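Local coordinates for regulatory protein BlaR1 (Bacillus licheniformis, PDB 1NRF) that probably senses beta-lactam antibiotics outside the cell through its C-terminal domain, where a serine is acylated, and relays the signal across the membrane to the cytoplasm, at residues A[63-68]-A[146-151]; A[57-62]-A[156-161]; A[196-201]-A[216-221]. All blocks are in the same frame, centred on the assembly; numbering follows the deposited sequence.

Interaction 1 (A[63-68]-A[146-151]); sequences STYKVF and ADYWLD
The SxxK motif of the beta-lactam sensor domain, Ser-63 to Lys-66, faces Tyr-148 and Trp-149 of the 146-151 loop. Tyr-65, an inner residue of the motif, carries much of the contact. Its CG is anti to the backbone N (chi1 -178°), which sets the ring against Tyr-148 and Trp-149. Tyr-148 turns an edge to the face of this ring. The pair is an offset edge-to-face stack, with ring centroids 5.6 Å apart and planes at 74°. Tyr-148 OH lies 3.4 Å from Tyr-65 CE2. One water joins the two hydroxyls. It lies 2.6 Å from Tyr-65 OH and donates to Tyr-148 OH at 2.9 Å. Tyr-148 OH is also hydrogen-bonded to Asp-120, so two partners fix the tip of this ring.

Ser-63 is, by similarity, the residue that forms the acyl ester with the antibiotic. By similarity, Lys-66 can probably be carboxylated on NZ, but it carries no such group here. Its chain runs extended and then bends at the last torsion (chi4 61°). The bend brings Lys-66 NZ to Ser-63 OG, where it donates a hydrogen bond of 2.7 Å.

Trp-149 was modelled in two conformers, so the details of its ring hold for one of them. In that conformer its five-membered ring is nearly parallel to Tyr-65 but slid aside, with little overlap. Trp-149 CB packs 3.8 Å from Tyr-65 CD2. At the far end of the indole, Trp-149 CZ3 lies 3.8 Å from Lys-66 NZ. Ser-63 N lies at the edge of the indole, near its plane. Helix 113-123 adds Thr-113 beside both Lys-66 and Trp-149.

Interaction 2 (A[57-62]-A[156-161]); sequences SRFAPA and ISPLEQ
Phe-59 and Ile-156 form a single antiparallel bridge, a hydrogen-bonded pair, with Phe-59 N to Ile-156 O and Ile-156 N to Phe-59 O both at 3.1 Å. Next to the bridge, Arg-58 runs extended from CG to NE across the start of helix 158-170. Its CG rests 3.4 Å from Ser-157 N. The guanidinium then meets Glu-160 in a salt bridge. Arg-58 NE donates to the syn lone pair of Glu-160 OE2 at 2.9 Å. Arg-58 NH2 reaches Glu-160 OE1 at 2.6 Å, but this hydrogen bond is bent to 122° and weak. The two flat groups are turned 42° against each other.

Glu-160 OE2 has a second donor, Ser-157 N at 2.9 Å, on its anti side. In return Glu-160 N donates to Ser-157 OG at 2.9 Å. This is a capping box, with Ser-157 as N-cap. Arg-58 therefore binds the carboxylate that completes the capping box, and would partly offset its charge. Further along the loop, Pro-61 CB packs 4.0 Å from Ile-156 CG2.

The loop is fixed on the sheet side as well: Phe-59 stacks on His-231 of strand 225-234, and Ala-60 O accepts from Trp-214 of strand 211-220. Helix 158-170 lies against the same two strands through Pro-158 and Gln-161.

Interaction 3 (A[196-201]-A[216-221]); sequences VLSGKT and IGYVET
Val-196 O is met by Glu-220 N and a water. Glu-220 N donates to it at 2.9 Å, nearly straight at 171°, and the water lies 2.7 Å from it. The same water stands 2.6 Å from Glu-220 OE2 and also bonds to Ser-198 OG. Counting atoms elsewhere, it has more acceptors in reach than protons, so its donations are less certain. Glu-220 OE1 bonds to Tyr-169 of helix 158-170.

The contact is part of a beta hairpin, strands 195-205 and 211-220. Their axes run antiparallel. Three hydrogen-bonded pairs join them, Val-196 with Glu-220, Ser-198 with Tyr-218, and Lys-200 with Ile-216. Gly-199 and Gly-217 form a non-hydrogen-bonded pair. A CB on Gly-217 would run into Ser-198 O and Gly-199 CA; without one, the two CA atoms close to 3.9 Å.

On the face of Ser-198 and Tyr-218, Ser-198 CB sits over the tyrosine ring in a CH-pi contact, 3.8 Å from the centroid and displaced toward the rim. Tyr-218 CG lies between its backbone N and carbonyl carbon (chi1 45°), which lays the ring across the neighbouring strand. On the other face Leu-197 CD1 packs 3.7 Å from Val-219 CG2.

Lys-200 begins a Lys-Thr-Gly sequence that fits the KTG motif of the penicillin-binding family. Lys-200 N donates to Ile-216 O. Its NZ bonds to Ser-111 OG and, at 3.2 Å, to Thr-201 O. Backbone bonding thus fixes the strand at Lys-200, while its side chain is held next to Ser-63, consistent with a part in the penicillin-binding pocket.

How the interactions relate
From the N terminus, 57-62 comes first and runs straight into 63-68. The chain then passes through several helices, with no strand, before it returns at 146-151 and closes interaction 1. A few residues later, 156-161 closes interaction 2, so the loop of interaction 1 lies within that of interaction 2. Interaction 3 follows in series and closes a short hairpin of the central sheet. Interaction 1 joins the start of helix 66-76 to the 146-151 loop, and interaction 2 ties the loop before that helix to the start of helix 158-170. The three meet around Thr-64: its OG1 probably bonds to Gln-161 OE1, and its CB packs on Ile-216 CD1. Ser-63 and Lys-200 also adjoin there.

Interaction 1 (A[63-68]-A[146-151])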
# COMPACT_ATOMS: atom_id res chain seq x y z
N SER A 63 -4.86 -0.81 5.15
CA SER A 63 -4.11 0.45 5.11
C SER A 63 -3.27 0.71 3.85
O SER A 63 -2.79 1.83 3.68
CB SER A 63 -3.20 0.58 6.33
OG SER A 63 -3.90 1.08 7.44
N THR A 64 -3.08 -0.28 2.98
CA THR A 64 -2.29 -0.02 1.76
C THR A 64 -3.03 0.96 0.87
O THR A 64 -2.43 1.68 0.07
CB THR A 64 -1.99 -1.31 0.91
OG1 THR A 64 -3.21 -1.85 0.37
CG2 THR A 64 -1.29 -2.35 1.75
N TYR A 65 -4.35 0.98 1.02
CA TYR A 65 -5.19 1.84 0.20
C TYR A 65 -5.12 3.34 0.54
O TYR A 65 -5.51 4.19 -0.27
CB TYR A 65 -6.64 1.33 0.28
CG TYR A 65 -7.58 2.13 -0.56
CD1 TYR A 65 -7.57 2.00 -1.95
CD2 TYR A 65 -8.40 3.10 0.01
CE1 TYR A 65 -8.34 2.82 -2.75
CE2 TYR A 65 -9.18 3.93 -0.78
CZ TYR A 65 -9.14 3.79 -2.17
OH TYR A 65 -9.89 4.61 -2.96
N LYS A 66 -4.63 3.66 1.74
CA LYS A 66 -4.51 5.04 2.19
C LYS A 66 -3.74 5.94 1.20
O LYS A 66 -3.96 7.15 1.14
CB LYS A 66 -3.84 5.09 3.56
CG LYS A 66 -4.72 4.70 4.74
CD LYS A 66 -3.88 4.72 6.01
CE LYS A 66 -4.71 4.54 7.27
NZ LYS A 66 -5.42 3.26 7.30
N VAL A 67 -2.83 5.34 0.44
CA VAL A 67 -2.05 6.07 -0.55
C VAL A 67 -2.98 6.70 -1.58
O VAL A 67 -2.84 7.87 -1.94
CB VAL A 67 -1.04 5.13 -1.28
CG1 VAL A 67 -0.34 5.86 -2.41
CG2 VAL A 67 -0.01 4.59 -0.28
N PHE A 68 -3.94 5.91 -2.06
CA PHE A 68 -4.88 6.41 -3.06
C PHE A 68 -5.99 7.22 -2.42
O PHE A 68 -6.55 8.11 -3.04
CB PHE A 68 -5.44 5.24 -3.87
CG PHE A 68 -4.41 4.55 -4.72
CD1 PHE A 68 -3.58 3.58 -4.18
CD2 PHE A 68 -4.23 4.92 -6.05
CE1 PHE A 68 -2.59 2.98 -4.94
CE2 PHE A 68 -3.24 4.33 -6.82
CZ PHE A 68 -2.41 3.35 -6.26
N ALA A 146 -16.97 4.24 5.17
CA ALA A 146 -16.16 4.02 6.36
C ALA A 146 -15.22 2.82 6.33
O ALA A 146 -14.16 2.87 6.96
CB ALA A 146 -17.07 3.92 7.58
N ASP A 147 -15.56 1.77 5.59
CA ASP A 147 -14.68 0.59 5.60
C ASP A 147 -14.54 -0.28 4.35
O ASP A 147 -14.07 -1.41 4.45
CB ASP A 147 -15.07 -0.31 6.79
CG ASP A 147 -16.47 -0.01 7.32
OD1 ASP A 147 -16.66 1.07 7.92
OD2 ASP A 147 -17.37 -0.85 7.15
N TYR A 148 -14.93 0.24 3.19
CA TYR A 148 -14.84 -0.53 1.94
C TYR A 148 -13.47 -1.13 1.67
O TYR A 148 -13.36 -2.17 1.02
CB TYR A 148 -15.24 0.34 0.74
CG TYR A 148 -14.42 1.61 0.55
CD1 TYR A 148 -14.68 2.75 1.30
CD2 TYR A 148 -13.42 1.68 -0.42
CE1 TYR A 148 -13.97 3.94 1.09
CE2 TYR A 148 -12.70 2.85 -0.64
CZ TYR A 148 -12.98 3.98 0.12
OH TYR A 148 -12.27 5.14 -0.10
N TRP A 149 -12.45 -0.46 2.19
CA TRP A 149 -11.06 -0.88 2.00
C TRP A 149 -10.56 -1.77 3.13
O TRP A 149 -9.37 -2.10 3.19
CB TRP A 149 -10.17 0.36 1.89
CG TRP A 149 -10.47 1.36 2.95
CD1 TRP A 149 -11.46 2.29 2.94
CD2 TRP A 149 -9.81 1.48 4.21
NE1 TRP A 149 -11.48 2.98 4.13
CE2 TRP A 149 -10.48 2.50 4.93
CE3 TRP A 149 -8.73 0.81 4.81
CZ2 TRP A 149 -10.09 2.88 6.22
CZ3 TRP A 149 -8.35 1.19 6.09
CH2 TRP A 149 -9.03 2.21 6.79
N LEU A 150 -11.47 -2.16 4.02
CA LEU A 150 -11.12 -3.01 5.15
C LEU A 150 -12.03 -4.21 5.32
O LEU A 150 -11.58 -5.28 5.72
CB LEU A 150 -11.13 -2.20 6.46
CG LEU A 150 -9.84 -1.53 6.93
CD1 LEU A 150 -10.13 -0.65 8.14
CD2 LEU A 150 -8.79 -2.60 7.28
N ASP A 151 -13.32 -4.03 5.02
CA ASP A 151 -14.30 -5.11 5.18
C ASP A 151 -14.27 -6.20 4.11
O ASP A 151 -15.01 -7.19 4.21
CB ASP A 151 -15.70 -4.52 5.29
CG ASP A 151 -16.15 -3.82 4.02
OD1 ASP A 151 -17.17 -3.10 4.10
OD2 ASP A 151 -15.51 -3.99 2.95
O HOH W 1 -10.45 6.82 -1.62

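Interaction 2 (A[57-62]-A[156-161])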
# COMPACT_ATOMS: atom_id res chain seq x y z
N SER A 57 -4.14 -13.53 -6.27
CA SER A 57 -5.37 -13.59 -5.51
C SER A 57 -5.58 -12.21 -4.91
O SER A 57 -4.63 -11.58 -4.48
CB SER A 57 -5.25 -14.62 -4.40
OG SER A 57 -4.99 -15.90 -4.94
N ARG A 58 -6.83 -11.75 -4.88
CA ARG A 58 -7.16 -10.44 -4.33
C ARG A 58 -7.51 -10.54 -2.86
O ARG A 58 -8.04 -11.54 -2.39
CB ARG A 58 -8.34 -9.82 -5.07
CG ARG A 58 -7.97 -9.15 -6.36
CD ARG A 58 -9.21 -8.94 -7.19
NE ARG A 58 -8.99 -8.04 -8.32
CZ ARG A 58 -9.71 -8.08 -9.43
NH1 ARG A 58 -10.67 -8.97 -9.56
NH2 ARG A 58 -9.47 -7.22 -10.41
N PHE A 59 -7.19 -9.48 -2.12
CA PHE A 59 -7.47 -9.44 -0.69
C PHE A 59 -7.87 -8.01 -0.35
O PHE A 59 -7.69 -7.10 -1.16
CB PHE A 59 -6.21 -9.81 0.09
CG PHE A 59 -5.58 -11.08 -0.35
CD1 PHE A 59 -4.59 -11.07 -1.34
CD2 PHE A 59 -5.97 -12.30 0.19
CE1 PHE A 59 -3.99 -12.25 -1.76
CE2 PHE A 59 -5.38 -13.49 -0.23
CZ PHE A 59 -4.38 -13.47 -1.21
N ALA A 60 -8.43 -7.82 0.83
CA ALA A 60 -8.80 -6.48 1.23
C ALA A 60 -7.47 -5.70 1.27
O ALA A 60 -6.48 -6.16 1.84
CB ALA A 60 -9.46 -6.49 2.60
N PRO A 61 -7.43 -4.51 0.66
CA PRO A 61 -6.21 -3.70 0.65
C PRO A 61 -5.77 -3.16 2.02
O PRO A 61 -4.58 -2.93 2.26
CB PRO A 61 -6.54 -2.59 -0.33
CG PRO A 61 -8.04 -2.42 -0.15
CD PRO A 61 -8.52 -3.85 -0.09
N ALA A 62 -6.74 -2.96 2.91
CA ALA A 62 -6.47 -2.43 4.25
C ALA A 62 -5.70 -1.10 4.17
O ALA A 62 -5.87 -0.34 3.21
CB ALA A 62 -5.69 -3.46 5.07
N ILE A 156 -7.82 -6.20 -4.10
CA ILE A 156 -6.80 -6.02 -5.12
C ILE A 156 -5.72 -7.07 -4.88
O ILE A 156 -5.49 -7.47 -3.75
CB ILE A 156 -6.17 -4.59 -5.03
CG1 ILE A 156 -5.23 -4.33 -6.22
CG2 ILE A 156 -5.40 -4.45 -3.70
CD1 ILE A 156 -4.78 -2.85 -6.35
N SER A 157 -5.06 -7.52 -5.94
CA SER A 157 -4.03 -8.54 -5.80
C SER A 157 -2.66 -7.94 -5.64
O SER A 157 -2.45 -6.78 -6.00
CB SER A 157 -4.01 -9.46 -7.02
OG SER A 157 -3.49 -8.78 -8.15
N PRO A 158 -1.71 -8.70 -5.09
CA PRO A 158 -0.33 -8.20 -4.92
C PRO A 158 0.23 -7.72 -6.27
O PRO A 158 0.93 -6.72 -6.34
CB PRO A 158 0.41 -9.43 -4.39
CG PRO A 158 -0.64 -10.11 -3.55
CD PRO A 158 -1.90 -10.00 -4.40
N LEU A 159 -0.12 -8.44 -7.33
CA LEU A 159 0.32 -8.12 -8.69
C LEU A 159 -0.35 -6.82 -9.15
O LEU A 159 0.29 -5.95 -9.75
CB LEU A 159 -0.04 -9.26 -9.64
CG LEU A 159 0.36 -9.07 -11.10
CD1 LEU A 159 1.86 -8.87 -11.21
CD2 LEU A 159 -0.09 -10.27 -11.91
N GLU A 160 -1.64 -6.70 -8.86
CA GLU A 160 -2.38 -5.49 -9.23
C GLU A 160 -1.81 -4.29 -8.47
O GLU A 160 -1.69 -3.20 -9.02
CB GLU A 160 -3.86 -5.67 -8.91
CG GLU A 160 -4.65 -6.38 -10.00
CD GLU A 160 -6.10 -6.70 -9.59
OE1 GLU A 160 -6.92 -6.99 -10.47
OE2 GLU A 160 -6.41 -6.68 -8.37
N GLN A 161 -1.45 -4.50 -7.22
CA GLN A 161 -0.87 -3.43 -6.40
C GLN A 161 0.37 -2.85 -7.11
O GLN A 161 0.47 -1.63 -7.29
CB GLN A 161 -0.47 -3.97 -5.02
CG GLN A 161 -1.62 -4.36 -4.10
CD GLN A 161 -2.09 -3.20 -3.21
OE1 GLN A 161 -2.63 -3.42 -2.12
NE2 GLN A 161 -1.92 -1.98 -3.69

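Interaction 3 (A[196-201]-A[216-221])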
# COMPACT_ATOMS: atom_id res chain seq x y z
N VAL A 196 16.31 5.03 -2.38
CA VAL A 196 15.24 5.57 -1.55
C VAL A 196 14.10 4.56 -1.44
O VAL A 196 13.57 4.11 -2.45
CB VAL A 196 14.66 6.87 -2.13
CG1 VAL A 196 13.55 7.37 -1.23
CG2 VAL A 196 15.75 7.92 -2.26
N LEU A 197 13.73 4.22 -0.21
CA LEU A 197 12.65 3.28 0.04
C LEU A 197 11.33 3.99 0.37
O LEU A 197 11.29 4.86 1.23
CB LEU A 197 13.01 2.37 1.20
CG LEU A 197 11.98 1.29 1.55
CD1 LEU A 197 11.97 0.24 0.44
CD2 LEU A 197 12.31 0.63 2.90
N SER A 198 10.28 3.60 -0.34
CA SER A 198 8.93 4.13 -0.12
C SER A 198 8.05 2.89 0.09
O SER A 198 8.30 1.86 -0.54
CB SER A 198 8.43 4.92 -1.34
OG SER A 198 9.12 6.15 -1.51
N GLY A 199 7.05 2.99 0.96
CA GLY A 199 6.17 1.87 1.21
C GLY A 199 5.06 2.14 2.20
O GLY A 199 5.00 3.20 2.83
N LYS A 200 4.16 1.17 2.34
CA LYS A 200 3.04 1.30 3.26
C LYS A 200 2.52 -0.07 3.69
O LYS A 200 2.30 -0.96 2.87
CB LYS A 200 1.92 2.12 2.61
CG LYS A 200 1.22 3.08 3.58
CD LYS A 200 -0.02 2.46 4.17
CE LYS A 200 -0.30 2.98 5.56
NZ LYS A 200 0.57 2.26 6.52
N THR A 201 2.34 -0.23 5.00
CA THR A 201 1.86 -1.49 5.58
C THR A 201 0.34 -1.59 5.63
O THR A 201 -0.36 -0.60 5.54
CB THR A 201 2.33 -1.68 7.03
OG1 THR A 201 1.83 -0.58 7.82
CG2 THR A 201 3.83 -1.74 7.12
N ILE A 216 3.53 -2.85 0.46
CA ILE A 216 3.73 -2.50 -0.93
C ILE A 216 4.56 -1.23 -0.99
O ILE A 216 4.68 -0.52 0.00
CB ILE A 216 2.38 -2.25 -1.65
CG1 ILE A 216 1.73 -0.95 -1.16
CG2 ILE A 216 1.44 -3.42 -1.38
CD1 ILE A 216 0.41 -0.62 -1.84
N GLY A 217 5.12 -0.94 -2.16
CA GLY A 217 5.92 0.25 -2.31
C GLY A 217 6.93 0.09 -3.42
O GLY A 217 6.79 -0.76 -4.30
N TYR A 218 7.97 0.91 -3.40
CA TYR A 218 8.99 0.82 -4.42
C TYR A 218 10.35 1.32 -3.94
O TYR A 218 10.48 1.94 -2.89
CB TYR A 218 8.52 1.60 -5.67
CG TYR A 218 7.92 2.94 -5.34
CD1 TYR A 218 8.73 4.06 -5.17
CD2 TYR A 218 6.55 3.07 -5.11
CE1 TYR A 218 8.18 5.29 -4.78
CE2 TYR A 218 6.00 4.29 -4.72
CZ TYR A 218 6.82 5.39 -4.56
OH TYR A 218 6.29 6.59 -4.16
N VAL A 219 11.37 0.99 -4.71
CA VAL A 219 12.73 1.41 -4.40
C VAL A 219 13.22 2.23 -5.58
O VAL A 219 13.15 1.79 -6.74
CB VAL A 219 13.68 0.21 -4.20
CG1 VAL A 219 15.11 0.70 -4.03
CG2 VAL A 219 13.25 -0.59 -2.97
N GLU A 220 13.70 3.43 -5.30
CA GLU A 220 14.21 4.28 -6.35
C GLU A 220 15.72 4.31 -6.32
O GLU A 220 16.32 4.68 -5.31
CB GLU A 220 13.68 5.70 -6.18
CG GLU A 220 12.20 5.77 -5.98
CD GLU A 220 11.75 7.16 -5.60
OE1 GLU A 220 11.56 7.99 -6.52
OE2 GLU A 220 11.59 7.41 -4.39
N THR A 221 16.35 3.91 -7.42
CA THR A 221 17.80 3.95 -7.52
C THR A 221 18.17 5.09 -8.47
O THR A 221 17.29 5.85 -8.92
CB THR A 221 18.41 2.62 -8.05
OG1 THR A 221 18.03 2.40 -9.42
CG2 THR A 221 17.96 1.43 -7.18
O HOH W 2 11.22 5.14 -3.19
O HOH W 3 8.01 8.18 -2.22